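Local coordinates for putative DNA-binding protein (Salmonella choleraesuis, PDB 2HX0) that probably binds DNA and carries bound magnesium in a three-chain assembly built from PCC domains, at residues A15-Y21 with V121-A127; L35-Q40 with T84-T88; C52-D58 with T113-E119; E90-L94 with G105-M109. The protein carries 2 engineered substitutions. All blocks are in the same frame, centred on the assembly; numbering follows the deposited sequence.

All four contacts gather round one antiparallel sheet and the helix packed on it. In chain order, strand 15-25 and helix 31-42 come first. Strand 113-124, which comes late in the chain, lies between strands 15-25 and 47-56: interaction 1 pairs it with the first and interaction 3 with the second, their centres about 24 Å apart. Interaction 2 sets the helix on strand 75-86. Next to that strand lies 89-97, which forms the metal-binding hairpin of interaction 4, about 14 Å from interaction 2 between centres. Interactions 3 and 4 touch through Leu-56 CD1 and Leu-94 CD2. All four also meet neighbouring subunits, interaction 2 only slightly, so strand pairing, metal site and assembly share one framework.

Interaction 1: residues A15-Y21 with V121-A127; sequences ASTARFY and VIGELPA
Arg-19 and Glu-124 form an antiparallel hydrogen-bonded pair, with Arg-19 N 2.9 Å from Glu-124 O and Glu-124 N 2.8 Å from Arg-19 O. Tyr-21 and Ile-122 repeat the reciprocal pattern through their own backbone N and O atoms. Between them, Phe-20 sits opposite Gly-123, whose lack of a side chain lets Phe-20 CD2 settle 3.7 Å from Gly-123 CA. Where regular pairing lapses, a serine side chain takes over: with OG anti to the backbone N (chi1 180°), Ser-16 OG accepts the Ala-127 N-H at 3.1 Å and donates to Thr-17 O on a lone pair.

On the face carrying Arg-19, Tyr-21 and Glu-124, a bend at chi3 (65°) turns the guanidinium along its own strand toward Tyr-21. NE and NH2 of Arg-19 both grip Tyr-21 OH nearly in the guanidinium plane, NE at 2.7 Å. This two-point grip fixes the rotation of the group, while Glu-124 CG lies over one of its faces, 3.7 Å from Arg-19 NH2. The opposite charges stay short of a salt bridge, and a water links them, accepting from Arg-19 NH2 and donating to Glu-124 OE2 at 2.6 Å. Further out, the carboxylate is held by the backbone N atoms of Arg-45 and Ala-46 and by a salt bridge to Arg-148.

Strand 15-25 is outermost in the sheet of its own chain, yet Phe-20 and Tyr-21 pair with a strand of the second subunit, and Ala-15 and Ser-16 with one of the third. The pattern is that of an edge strand through which an antiparallel sheet runs on between subunits.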
# COMPACT_ATOMS: atom_id res chain seq x y z
N ALA A 15 -17.94 5.57 -6.47
CA ALA A 15 -17.20 6.66 -7.14
C ALA A 15 -17.05 8.00 -6.43
O ALA A 15 -18.02 8.58 -5.94
CB ALA A 15 -17.78 6.89 -8.52
N SER A 16 -15.81 8.51 -6.40
CA SER A 16 -15.53 9.80 -5.78
C SER A 16 -14.13 10.32 -6.08
O SER A 16 -13.21 9.54 -6.34
CB SER A 16 -15.69 9.69 -4.26
OG SER A 16 -15.42 10.93 -3.62
N THR A 17 -13.98 11.64 -6.04
CA THR A 17 -12.67 12.25 -6.22
C THR A 17 -12.10 12.09 -4.81
O THR A 17 -12.81 11.68 -3.90
CB THR A 17 -12.79 13.75 -6.52
OG1 THR A 17 -13.50 14.39 -5.46
CG2 THR A 17 -13.53 13.97 -7.83
N ALA A 18 -10.82 12.38 -4.63
CA ALA A 18 -10.24 12.25 -3.31
C ALA A 18 -9.48 13.50 -2.91
O ALA A 18 -8.93 14.20 -3.76
CB ALA A 18 -9.31 11.05 -3.25
N ARG A 19 -9.49 13.78 -1.61
CA ARG A 19 -8.75 14.89 -1.04
C ARG A 19 -7.72 14.18 -0.17
O ARG A 19 -8.08 13.26 0.56
CB ARG A 19 -9.68 15.76 -0.18
CG ARG A 19 -9.03 17.04 0.33
CD ARG A 19 -10.04 17.96 0.99
NE ARG A 19 -10.61 17.38 2.21
CZ ARG A 19 -11.88 17.02 2.34
NH1 ARG A 19 -12.73 17.18 1.34
NH2 ARG A 19 -12.30 16.52 3.49
N PHE A 20 -6.46 14.58 -0.25
CA PHE A 20 -5.43 13.93 0.54
C PHE A 20 -4.86 14.79 1.64
O PHE A 20 -4.80 16.02 1.54
CB PHE A 20 -4.30 13.44 -0.35
CG PHE A 20 -4.72 12.37 -1.31
CD1 PHE A 20 -5.26 12.70 -2.55
CD2 PHE A 20 -4.64 11.03 -0.95
CE1 PHE A 20 -5.72 11.71 -3.42
CE2 PHE A 20 -5.10 10.03 -1.81
CZ PHE A 20 -5.64 10.37 -3.05
N TYR A 21 -4.43 14.13 2.71
CA TYR A 21 -3.84 14.79 3.86
C TYR A 21 -2.50 14.16 4.16
O TYR A 21 -2.36 12.94 4.14
CB TYR A 21 -4.73 14.64 5.09
CG TYR A 21 -6.09 15.29 4.98
CD1 TYR A 21 -7.15 14.64 4.36
CD2 TYR A 21 -6.31 16.56 5.51
CE1 TYR A 21 -8.41 15.24 4.28
CE2 TYR A 21 -7.56 17.17 5.44
CZ TYR A 21 -8.60 16.50 4.82
OH TYR A 21 -9.84 17.10 4.76
N VAL A 121 -0.14 9.43 4.47
CA VAL A 121 -0.88 10.16 3.45
C VAL A 121 -2.26 9.51 3.55
O VAL A 121 -2.40 8.31 3.30
CB VAL A 121 -0.32 9.98 2.04
CG1 VAL A 121 -1.25 10.67 1.04
CG2 VAL A 121 1.05 10.59 1.95
N ILE A 122 -3.24 10.29 3.96
CA ILE A 122 -4.60 9.78 4.12
C ILE A 122 -5.53 10.34 3.06
O ILE A 122 -5.55 11.55 2.83
CB ILE A 122 -5.14 10.14 5.52
CG1 ILE A 122 -4.28 9.46 6.59
CG2 ILE A 122 -6.61 9.71 5.63
CD1 ILE A 122 -2.88 9.97 6.73
N GLY A 123 -6.27 9.46 2.40
CA GLY A 123 -7.21 9.91 1.39
C GLY A 123 -8.62 9.97 1.96
O GLY A 123 -8.97 9.16 2.81
N GLU A 124 -9.40 10.95 1.52
CA GLU A 124 -10.79 11.12 1.95
C GLU A 124 -11.61 11.20 0.66
O GLU A 124 -11.22 11.86 -0.29
CB GLU A 124 -10.95 12.42 2.76
CG GLU A 124 -12.41 12.92 2.87
CD GLU A 124 -13.26 12.13 3.86
OE1 GLU A 124 -12.90 11.00 4.22
OE2 GLU A 124 -14.32 12.66 4.27
N LEU A 125 -12.75 10.50 0.65
CA LEU A 125 -13.62 10.49 -0.53
C LEU A 125 -14.85 11.34 -0.21
O LEU A 125 -15.84 10.85 0.33
CB LEU A 125 -14.03 9.04 -0.83
CG LEU A 125 -12.82 8.11 -1.03
CD1 LEU A 125 -13.25 6.65 -0.90
CD2 LEU A 125 -12.19 8.39 -2.38
N PRO A 126 -14.81 12.64 -0.58
CA PRO A 126 -15.91 13.57 -0.32
C PRO A 126 -17.31 13.22 -0.81
O PRO A 126 -18.29 13.71 -0.26
CB PRO A 126 -15.40 14.88 -0.93
CG PRO A 126 -13.90 14.74 -0.87
CD PRO A 126 -13.73 13.31 -1.32
N ALA A 127 -17.42 12.38 -1.83
CA ALA A 127 -18.74 12.02 -2.35
C ALA A 127 -19.35 10.80 -1.67
O ALA A 127 -20.49 10.43 -1.95
CB ALA A 127 -18.66 11.79 -3.86
O HOH W 1 -14.94 15.19 3.94

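Interaction 2: residues L35-Q40 with T84-T88; sequences LHAFVQ and TLELT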
# COMPACT_ATOMS: atom_id res chain seq x y z
N LEU A 35 -4.77 8.71 14.87
CA LEU A 35 -5.53 8.60 13.63
C LEU A 35 -6.96 9.06 13.88
O LEU A 35 -7.53 9.81 13.08
CB LEU A 35 -5.53 7.16 13.11
CG LEU A 35 -4.23 6.67 12.47
CD1 LEU A 35 -4.39 5.21 12.06
CD2 LEU A 35 -3.89 7.53 11.26
N HIS A 36 -7.54 8.63 15.00
CA HIS A 36 -8.91 9.02 15.32
C HIS A 36 -8.99 10.53 15.56
O HIS A 36 -9.96 11.17 15.18
CB HIS A 36 -9.42 8.26 16.55
CG HIS A 36 -10.87 8.49 16.83
ND1 HIS A 36 -11.31 9.28 17.87
CD2 HIS A 36 -11.98 8.07 16.18
CE1 HIS A 36 -12.63 9.33 17.85
NE2 HIS A 36 -13.06 8.60 16.83
N ALA A 37 -7.96 11.09 16.20
CA ALA A 37 -7.95 12.52 16.45
C ALA A 37 -7.95 13.28 15.12
O ALA A 37 -8.63 14.29 14.98
CB ALA A 37 -6.73 12.91 17.27
N PHE A 38 -7.18 12.79 14.16
CA PHE A 38 -7.10 13.43 12.85
C PHE A 38 -8.44 13.32 12.13
O PHE A 38 -8.90 14.25 11.47
CB PHE A 38 -6.01 12.79 12.01
CG PHE A 38 -5.60 13.61 10.82
CD1 PHE A 38 -4.73 14.68 10.98
CD2 PHE A 38 -6.09 13.32 9.55
CE1 PHE A 38 -4.35 15.46 9.88
CE2 PHE A 38 -5.72 14.09 8.45
CZ PHE A 38 -4.84 15.17 8.61
N VAL A 39 -9.08 12.16 12.25
CA VAL A 39 -10.38 11.95 11.63
C VAL A 39 -11.40 12.91 12.23
O VAL A 39 -12.20 13.50 11.50
CB VAL A 39 -10.86 10.50 11.84
CG1 VAL A 39 -12.35 10.40 11.55
CG2 VAL A 39 -10.08 9.58 10.91
N GLN A 40 -11.36 13.08 13.55
CA GLN A 40 -12.29 13.98 14.22
C GLN A 40 -12.01 15.43 13.86
O GLN A 40 -12.92 16.20 13.60
CB GLN A 40 -12.20 13.80 15.74
CG GLN A 40 -12.93 12.58 16.26
CD GLN A 40 -14.43 12.66 16.03
OE1 GLN A 40 -15.06 13.67 16.35
NE2 GLN A 40 -15.01 11.61 15.46
N THR A 84 -9.34 1.25 5.97
CA THR A 84 -10.27 2.35 5.91
C THR A 84 -10.52 2.91 7.30
O THR A 84 -10.28 2.24 8.30
CB THR A 84 -11.61 1.87 5.34
OG1 THR A 84 -12.06 0.73 6.10
CG2 THR A 84 -11.45 1.47 3.88
N LEU A 85 -10.98 4.15 7.36
CA LEU A 85 -11.29 4.75 8.64
C LEU A 85 -12.25 5.90 8.42
O LEU A 85 -12.29 6.50 7.35
CB LEU A 85 -10.02 5.23 9.37
CG LEU A 85 -9.14 6.35 8.81
CD1 LEU A 85 -8.07 6.68 9.84
CD2 LEU A 85 -8.51 5.93 7.49
N GLU A 86 -13.06 6.17 9.44
CA GLU A 86 -14.04 7.23 9.36
C GLU A 86 -14.43 7.69 10.76
O GLU A 86 -13.90 7.18 11.75
CB GLU A 86 -15.27 6.77 8.57
CG GLU A 86 -16.09 5.64 9.20
CD GLU A 86 -15.51 4.26 8.99
OE1 GLU A 86 -14.66 4.07 8.10
OE2 GLU A 86 -15.94 3.34 9.72
N LEU A 87 -15.34 8.66 10.85
CA LEU A 87 -15.74 9.21 12.14
C LEU A 87 -15.92 8.24 13.31
O LEU A 87 -15.37 8.47 14.38
CB LEU A 87 -17.02 10.04 11.99
CG LEU A 87 -16.85 11.48 11.50
CD1 LEU A 87 -18.16 12.22 11.70
CD2 LEU A 87 -15.75 12.19 12.28
N THR A 88 -16.69 7.17 13.12
CA THR A 88 -16.90 6.23 14.22
C THR A 88 -16.54 4.78 13.93
O THR A 88 -17.17 3.86 14.46
CB THR A 88 -18.37 6.27 14.70
OG1 THR A 88 -19.23 5.76 13.67
CG2 THR A 88 -18.78 7.69 15.05
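Leu-87 O is gripped by two side chains of the helix, though both hydrogen bonds are weak: His-36 NE2 lies 3.4 Å from Leu-87 O, and Gln-40 NE2 lies 3.3 Å from the same oxygen. They lie at one end of an alpha-on-beta packing, in which helix 31-42 lies against the antiparallel sheet; the axes of the short segments 35-40 and 84-86 approach to 8.9 Å at 53°. The His-36 ring presents its edge to the carbonyl, with the oxygen near the ring plane.

Beside these bonds, Val-39 wedges into the strand with both branches. Its CG1, anti to the backbone N, rests on the peptide that joins Glu-86 to Leu-87, 3.5 Å from Glu-86 C. CG2 turns the other way and meets Leu-85 CD1 at 3.7 Å. Leu-85 sends its side chain toward the helix, while Glu-86 points away and makes a salt bridge with Arg-132.

Leu-87 starts away from the helix, but its end comes back to the glutamine. Gln-40 is bent at chi2 (-64°), which brings its amide crosswise to the leucine, with Gln-40 NE2 just 3.3 Å from Leu-87 CD2.

Interaction 3: residues C52-D58 with T113-E119; sequences CTGSLTD and TVRTTLE
Ser-55 lies where the register between 52-56 and 113-119 shifts by two residues, a beta bulge that its backbone bridges. Among the main-chain bonds, Ser-55 N reaches Thr-117 O at 2.9 Å, almost straight down the carbonyl, whereas Arg-115 N meets Ser-55 O, also at 2.9 Å, from 51° above the carbonyl plane. Thr-53 and Glu-119 form a regular reciprocal pair on one side of the bulge, and Thr-57 N bonds Thr-113 O on the other.

Side-chain bonds fill the irregular part. The hydroxyls Ser-55 OG and Thr-116 OG1 stand 2.7 Å apart in a hydrogen bond. At the corner, Thr-113 OG1 accepts from Asp-58 N and donates to Asp-58 OD2 at 2.8 Å, meeting the carboxylate from above its plane. Arg-115, bent at chi3 (59°), folds back over Ser-55: one guanidinium face takes Ser-55 CB, and NE bonds Leu-56 O at 3.3 Å, the oxygen in the guanidinium plane though the donor stands above the carbonyl plane.

Nonpolar contact is modest. Thr-53 CG2 lies 3.7 Å from Glu-119 CB, and Leu-118 CD1 sits 3.8 Å from Cys-52 SG.

Two charged ends find partners further out: Glu-119 bonds Thr-84 and Arg-132 of the second subunit, and Arg-115 NH2 pairs with Glu-77, a known magnesium ligand, though without the ion in this chain. The bulge thus presents an arginine, held by Leu-56 O and the salt bridge, that probably helps to position Glu-77.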
# COMPACT_ATOMS: atom_id res chain seq x y z
N CYS A 52 2.03 5.00 3.92
CA CYS A 52 2.53 5.05 5.29
C CYS A 52 3.90 4.43 5.46
O CYS A 52 4.19 3.36 4.91
CB CYS A 52 1.55 4.34 6.24
SG CYS A 52 2.05 4.34 8.00
N THR A 53 4.75 5.11 6.21
CA THR A 53 6.09 4.62 6.49
C THR A 53 6.48 5.14 7.86
O THR A 53 6.02 6.20 8.27
CB THR A 53 7.11 5.10 5.44
OG1 THR A 53 8.37 4.49 5.71
CG2 THR A 53 7.27 6.61 5.49
N GLY A 54 7.31 4.39 8.57
CA GLY A 54 7.72 4.84 9.89
C GLY A 54 8.29 3.73 10.74
O GLY A 54 8.67 2.68 10.23
N SER A 55 8.32 3.96 12.04
CA SER A 55 8.87 3.01 12.99
C SER A 55 8.04 2.95 14.26
O SER A 55 7.40 3.93 14.64
CB SER A 55 10.31 3.41 13.33
OG SER A 55 10.36 4.76 13.75
N LEU A 56 8.05 1.80 14.92
CA LEU A 56 7.30 1.62 16.15
C LEU A 56 8.15 0.97 17.23
O LEU A 56 9.14 0.29 16.94
CB LEU A 56 6.07 0.73 15.91
CG LEU A 56 5.03 1.19 14.89
CD1 LEU A 56 4.01 0.09 14.70
CD2 LEU A 56 4.36 2.48 15.35
N THR A 57 7.74 1.18 18.48
CA THR A 57 8.40 0.60 19.63
C THR A 57 7.45 -0.47 20.17
O THR A 57 7.82 -1.64 20.29
CB THR A 57 8.66 1.67 20.71
OG1 THR A 57 9.60 2.62 20.21
CG2 THR A 57 9.20 1.03 21.98
N ASP A 58 6.23 -0.06 20.49
CA ASP A 58 5.23 -1.00 20.97
C ASP A 58 4.33 -1.35 19.79
O ASP A 58 3.99 -0.48 18.99
CB ASP A 58 4.38 -0.39 22.09
CG ASP A 58 5.20 0.02 23.29
OD1 ASP A 58 6.02 -0.80 23.75
OD2 ASP A 58 5.03 1.16 23.77
N THR A 113 2.90 2.20 19.37
CA THR A 113 3.50 3.50 19.66
C THR A 113 4.65 3.84 18.72
O THR A 113 5.49 2.99 18.40
CB THR A 113 4.01 3.57 21.12
OG1 THR A 113 5.02 2.57 21.33
CG2 THR A 113 2.86 3.33 22.08
N VAL A 114 4.68 5.09 18.27
CA VAL A 114 5.70 5.58 17.35
C VAL A 114 7.09 5.59 17.99
O VAL A 114 7.26 6.00 19.14
CB VAL A 114 5.35 7.01 16.87
CG1 VAL A 114 6.43 7.53 15.93
CG2 VAL A 114 4.01 6.99 16.17
N ARG A 115 8.09 5.14 17.23
CA ARG A 115 9.46 5.12 17.73
C ARG A 115 10.14 6.44 17.37
O ARG A 115 10.44 7.25 18.25
CB ARG A 115 10.22 3.93 17.14
CG ARG A 115 11.61 3.73 17.73
CD ARG A 115 12.00 2.26 17.69
NE ARG A 115 12.01 1.71 16.33
CZ ARG A 115 12.95 1.96 15.43
NH1 ARG A 115 13.97 2.76 15.73
NH2 ARG A 115 12.87 1.42 14.21
N THR A 116 10.37 6.66 16.08
CA THR A 116 11.00 7.90 15.64
C THR A 116 10.04 8.74 14.81
O THR A 116 10.09 9.97 14.86
CB THR A 116 12.27 7.64 14.79
OG1 THR A 116 11.93 6.95 13.59
CG2 THR A 116 13.28 6.83 15.58
N THR A 117 9.14 8.09 14.07
CA THR A 117 8.21 8.83 13.23
C THR A 117 7.20 7.91 12.56
O THR A 117 7.39 6.70 12.49
CB THR A 117 8.97 9.58 12.10
OG1 THR A 117 8.10 10.52 11.46
CG2 THR A 117 9.45 8.59 11.04
N LEU A 118 6.10 8.50 12.09
CA LEU A 118 5.12 7.75 11.32
C LEU A 118 4.60 8.76 10.31
O LEU A 118 3.95 9.74 10.67
CB LEU A 118 3.96 7.21 12.17
CG LEU A 118 3.18 6.19 11.33
CD1 LEU A 118 4.03 4.93 11.14
CD2 LEU A 118 1.86 5.84 12.00
N GLU A 119 4.94 8.55 9.04
CA GLU A 119 4.53 9.44 7.96
C GLU A 119 3.32 8.84 7.29
O GLU A 119 3.33 7.67 6.91
CB GLU A 119 5.67 9.59 6.96
CG GLU A 119 6.88 10.33 7.53
CD GLU A 119 8.10 10.27 6.63
OE1 GLU A 119 7.93 10.30 5.39
OE2 GLU A 119 9.23 10.22 7.15

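Interaction 4: residues E90-L94 with G105-M109; sequences EHLHL and GGHMM. With MG (magnesium ion), chain B.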
# COMPACT_ATOMS: atom_id res chain seq x y z
N GLU A 90 -13.33 1.94 11.82
CA GLU A 90 -12.13 1.73 11.02
C GLU A 90 -11.85 0.24 10.89
O GLU A 90 -12.46 -0.59 11.56
CB GLU A 90 -10.92 2.41 11.68
CG GLU A 90 -10.41 1.73 12.95
CD GLU A 90 -11.34 1.93 14.13
OE1 GLU A 90 -11.75 3.08 14.38
OE2 GLU A 90 -11.65 0.93 14.82
N HIS A 91 -10.92 -0.09 9.99
CA HIS A 91 -10.50 -1.47 9.76
C HIS A 91 -9.10 -1.33 9.20
O HIS A 91 -8.93 -1.08 8.01
CB HIS A 91 -11.42 -2.17 8.76
CG HIS A 91 -11.18 -3.65 8.66
ND1 HIS A 91 -11.94 -4.48 7.85
CD2 HIS A 91 -10.26 -4.44 9.25
CE1 HIS A 91 -11.49 -5.72 7.96
NE2 HIS A 91 -10.47 -5.72 8.80
N LEU A 92 -8.10 -1.50 10.06
CA LEU A 92 -6.71 -1.35 9.66
C LEU A 92 -5.85 -2.57 9.93
O LEU A 92 -5.97 -3.20 10.98
CB LEU A 92 -6.09 -0.14 10.39
CG LEU A 92 -6.84 1.18 10.21
CD1 LEU A 92 -6.38 2.20 11.24
CD2 LEU A 92 -6.61 1.68 8.80
N HIS A 93 -4.99 -2.90 8.98
CA HIS A 93 -4.07 -4.03 9.11
C HIS A 93 -2.66 -3.47 9.08
O HIS A 93 -2.37 -2.53 8.35
CB HIS A 93 -4.29 -5.05 8.00
CG HIS A 93 -5.53 -5.87 8.18
ND1 HIS A 93 -5.91 -6.85 7.29
CD2 HIS A 93 -6.46 -5.87 9.16
CE1 HIS A 93 -7.02 -7.43 7.72
NE2 HIS A 93 -7.37 -6.85 8.85
N LEU A 94 -1.78 -4.07 9.87
CA LEU A 94 -0.40 -3.61 9.97
C LEU A 94 0.63 -4.70 9.76
O LEU A 94 0.43 -5.84 10.18
CB LEU A 94 -0.19 -2.99 11.35
CG LEU A 94 1.23 -2.62 11.82
CD1 LEU A 94 1.75 -1.42 11.04
CD2 LEU A 94 1.19 -2.30 13.31
N GLY A 105 2.39 -9.68 10.77
CA GLY A 105 1.24 -8.93 10.31
C GLY A 105 -0.06 -9.36 10.97
O GLY A 105 -0.19 -10.48 11.44
N GLY A 106 -1.02 -8.44 10.99
CA GLY A 106 -2.30 -8.75 11.59
C GLY A 106 -3.22 -7.55 11.62
O GLY A 106 -2.93 -6.51 11.03
N HIS A 107 -4.33 -7.71 12.32
CA HIS A 107 -5.33 -6.66 12.48
C HIS A 107 -4.73 -5.69 13.51
O HIS A 107 -4.38 -6.10 14.62
CB HIS A 107 -6.62 -7.29 13.01
CG HIS A 107 -7.77 -6.33 13.13
ND1 HIS A 107 -8.43 -5.81 12.04
CD2 HIS A 107 -8.40 -5.85 14.23
CE1 HIS A 107 -9.43 -5.04 12.46
NE2 HIS A 107 -9.43 -5.05 13.78
N MSE A 108 -4.60 -4.42 13.15
CA MSE A 108 -4.03 -3.45 14.07
C MSE A 108 -4.97 -3.12 15.22
O MSE A 108 -6.17 -2.90 15.01
CB MSE A 108 -3.65 -2.16 13.33
CG MSE A 108 -2.91 -1.17 14.20
SE MSE A 108 -2.15 0.27 13.15
CE MSE A 108 -3.52 1.60 13.42
N MSE A 109 -4.43 -3.09 16.43
CA MSE A 109 -5.20 -2.79 17.63
C MSE A 109 -4.59 -1.58 18.33
O MSE A 109 -3.47 -1.17 18.03
CB MSE A 109 -5.16 -3.98 18.59
CG MSE A 109 -5.73 -5.27 18.05
SE MSE A 109 -7.62 -5.14 17.70
CE MSE A 109 -8.26 -4.99 19.51
MG MG B . -9.24 -7.08 9.98
O HOH W 2 -8.40 -2.10 12.95
O HOH W 3 -10.36 -8.74 8.45
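Leu-92 and Met-108, a selenomethionine, make the tight side of this contact: their side chains run alongside each other, with Leu-92 CD1 3.6 Å from Met-108 CE. Met-108 CG stands anti to the backbone N (chi1 -174°), and the bend at chi3 turns CE toward Leu-92. Leu-94 CB adds a contact with Met-108 CB at 4.1 Å, and Phe-32 and Val-31 of helix 31-42 lie against Met-108.

The backbones form an antiparallel beta hairpin of strands 89-97 and 103-108. Leu-94 and Gly-106 exchange two hydrogen bonds, but the pairing opens toward His-91. Met-108 N still reaches Leu-92 O at 2.8 Å, while the return link passes through a water that accepts from Leu-92 N and donates to Met-108 O.

The other side is looser and watered: three histidines converge on magnesium, His-91 NE2 and His-93 NE2 at 2.2 Å each, and His-107 ND1 at 2.6 Å. Their rings meet rim to rim, the His-107 plane turned 59° from His-91 and 79° from His-93; His-91 CD2 comes within 3.4 Å of His-107 CE1. A water at 2.5 Å from magnesium is the fourth ligand, its distance and that of His-107 ND1 both long for this ion. On the far side of the rings, the third subunit holds the other nitrogens of His-91 and His-93, with His-91 ND1 bonded to its Glu-119 and His-93 ND1 to its Val-78 O.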